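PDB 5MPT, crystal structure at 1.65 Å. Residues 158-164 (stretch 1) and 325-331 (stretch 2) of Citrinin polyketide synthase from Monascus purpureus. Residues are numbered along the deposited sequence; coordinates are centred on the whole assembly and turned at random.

Stretch 1 (158-164) DGLQLIF
Stretch 2 325-331: FIFGLLE

The start of a helix can pack tightly against another segment when a glycine lets side chains approach its backbone, and this contact in citrinin polyketide synthase is a compact example. Asp158 (phi/psi -121/130, chi1 t) caps a helix running from Gly159 through Phe164, with Gln161 N donating to Asp158 OD2 at 3.1 Å. Regular helical torsions, near -60/-44, follow through Leu162, and Leu162 N reaches Asp158 O at 2.9 Å, Ile163 N reaches Gly159 O at 3.1 Å.

The facing segment begins in a helix that started earlier in the chain, and a type I turn runs from Phe327 to Leu330, closed by Leu330 N to Phe327 O at 2.9 Å. Leu330 itself is extended (-109/134). In register, the CA atoms of Gly159 and Leu329 lie 5.6 Å apart, those of Leu160 and Leu330 6.1 Å.

Leu330 gives up the most surface. Its CA-to-CB bond points sideways, but the m,t rotamer brings the side-chain end to the helix: Leu330 CD2 sits 3.1 Å from Leu160 N and 3.5 Å from Gly159 C, a close fit of methyl against backbone, and 3.8 Å from Leu160 CB.

The CA-to-CB bond of Ile163, one helical turn beyond Gly159, points toward the second segment. Also m,t, the side chain places Ile163 CD1 4.0 Å from Ile326 CG2 and 4.2 Å from Leu330 CD1, so one methyl bridges two apolar partners.

Gly159 makes the close approach possible. An ideal CB there would point toward the turn and lie 3.0 Å from Leu329 CB, a clash, and 3.3 Å from Leu330 CD2.

No direct hydrogen bond crosses the interface. Instead a water accepts from Gly159 N at 3.0 Å and donates to Leu329 O at 2.7 Å, linking the helix start to the Phe327-Leu330 turn. Together the segments bury 235 Å².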

# COMPACT_ATOMS: atom_id res chain seq x y z
N ASP A 158 -10.44 10.93 -15.47
CA ASP A 158 -9.14 10.71 -14.86
C ASP A 158 -9.31 9.95 -13.54
O ASP A 158 -10.13 10.33 -12.69
CB ASP A 158 -8.42 12.04 -14.63
CG ASP A 158 -7.08 11.85 -13.98
OD1 ASP A 158 -6.13 11.49 -14.70
OD2 ASP A 158 -7.00 12.00 -12.75
N GLY A 159 -8.54 8.87 -13.38
CA GLY A 159 -8.66 8.05 -12.19
C GLY A 159 -8.45 8.83 -10.90
O GLY A 159 -9.21 8.69 -9.94
N LEU A 160 -7.42 9.69 -10.88
CA LEU A 160 -7.14 10.46 -9.67
C LEU A 160 -8.31 11.37 -9.32
O LEU A 160 -8.70 11.46 -8.15
CB LEU A 160 -5.86 11.28 -9.86
CG LEU A 160 -5.33 11.93 -8.59
CD1 LEU A 160 -4.92 10.87 -7.63
CD2 LEU A 160 -4.17 12.84 -8.96
N GLN A 161 -8.89 12.02 -10.33
CA GLN A 161 -10.05 12.87 -10.10
C GLN A 161 -11.25 12.06 -9.59
O GLN A 161 -11.95 12.48 -8.67
CB GLN A 161 -10.40 13.62 -11.40
CG GLN A 161 -11.36 14.79 -11.21
CD GLN A 161 -12.79 14.35 -10.91
OE1 GLN A 161 -13.27 13.35 -11.44
NE2 GLN A 161 -13.46 15.09 -10.03
N LEU A 162 -11.50 10.88 -10.18
CA LEU A 162 -12.65 10.09 -9.75
C LEU A 162 -12.59 9.75 -8.28
O LEU A 162 -13.60 9.80 -7.56
CB LEU A 162 -12.74 8.79 -10.54
CG LEU A 162 -13.37 8.81 -11.92
CD1 LEU A 162 -13.45 7.38 -12.39
CD2 LEU A 162 -14.75 9.46 -11.92
N ILE A 163 -11.41 9.34 -7.82
CA ILE A 163 -11.25 8.88 -6.46
C ILE A 163 -11.30 10.05 -5.48
O ILE A 163 -12.01 10.01 -4.48
CB ILE A 163 -9.93 8.10 -6.34
CG1 ILE A 163 -9.93 6.90 -7.30
CG2 ILE A 163 -9.67 7.72 -4.91
CD1 ILE A 163 -8.57 6.23 -7.43
N PHE A 164 -10.53 11.10 -5.76
CA PHE A 164 -10.29 12.13 -4.76
C PHE A 164 -11.09 13.39 -5.01
O PHE A 164 -11.08 14.28 -4.15
CB PHE A 164 -8.82 12.48 -4.73
CG PHE A 164 -7.95 11.33 -4.33
CD1 PHE A 164 -7.79 11.01 -3.00
CD2 PHE A 164 -7.30 10.57 -5.28
CE1 PHE A 164 -6.98 9.95 -2.62
CE2 PHE A 164 -6.49 9.51 -4.91
CZ PHE A 164 -6.34 9.20 -3.58
N PHE A 325 -5.59 -2.86 -10.58
CA PHE A 325 -6.68 -2.43 -11.45
C PHE A 325 -7.05 -0.98 -11.18
O PHE A 325 -7.37 -0.22 -12.11
CB PHE A 325 -7.88 -3.33 -11.23
CG PHE A 325 -9.08 -2.98 -12.06
CD1 PHE A 325 -9.03 -2.98 -13.44
CD2 PHE A 325 -10.28 -2.63 -11.46
CE1 PHE A 325 -10.14 -2.67 -14.19
CE2 PHE A 325 -11.40 -2.32 -12.21
CZ PHE A 325 -11.31 -2.31 -13.58
N ILE A 326 -7.02 -0.57 -9.92
CA ILE A 326 -7.38 0.78 -9.52
C ILE A 326 -6.18 1.71 -9.60
O ILE A 326 -6.23 2.75 -10.25
CB ILE A 326 -7.92 0.82 -8.09
CG1 ILE A 326 -9.16 -0.07 -8.00
CG2 ILE A 326 -8.21 2.26 -7.66
CD1 ILE A 326 -9.65 -0.34 -6.60
N PHE A 327 -5.14 1.38 -8.84
CA PHE A 327 -4.02 2.30 -8.74
C PHE A 327 -3.22 2.36 -10.01
O PHE A 327 -2.57 3.39 -10.27
CB PHE A 327 -3.14 1.89 -7.56
CG PHE A 327 -3.77 2.19 -6.23
CD1 PHE A 327 -4.59 1.27 -5.61
CD2 PHE A 327 -3.50 3.38 -5.58
CE1 PHE A 327 -5.18 1.55 -4.38
CE2 PHE A 327 -4.06 3.66 -4.34
CZ PHE A 327 -4.90 2.76 -3.74
N GLY A 328 -3.31 1.34 -10.86
CA GLY A 328 -2.60 1.39 -12.11
C GLY A 328 -3.08 2.50 -13.02
O GLY A 328 -2.36 2.85 -13.97
N LEU A 329 -4.24 3.09 -12.74
CA LEU A 329 -4.74 4.24 -13.48
C LEU A 329 -4.04 5.54 -13.11
O LEU A 329 -4.29 6.55 -13.79
CB LEU A 329 -6.23 4.44 -13.22
CG LEU A 329 -7.23 3.43 -13.74
CD1 LEU A 329 -8.58 3.74 -13.17
CD2 LEU A 329 -7.26 3.50 -15.26
N LEU A 330 -3.21 5.53 -12.07
CA LEU A 330 -2.68 6.75 -11.48
C LEU A 330 -1.21 6.90 -11.80
O LEU A 330 -0.43 5.94 -11.64
CB LEU A 330 -2.89 6.74 -9.97
CG LEU A 330 -4.34 6.46 -9.57
CD1 LEU A 330 -4.47 6.29 -8.07
CD2 LEU A 330 -5.27 7.58 -10.06
N GLU A 331 -0.82 8.11 -12.21
CA GLU A 331 0.57 8.39 -12.54
C GLU A 331 1.52 8.00 -11.41
O GLU A 331 2.66 7.59 -11.67
CB GLU A 331 0.74 9.88 -12.88
CG GLU A 331 0.02 10.38 -14.11
CD GLU A 331 0.63 11.67 -14.64
OE1 GLU A 331 1.79 11.95 -14.29
OE2 GLU A 331 -0.05 12.40 -15.38
O HOH W 1 -6.45 7.50 -15.06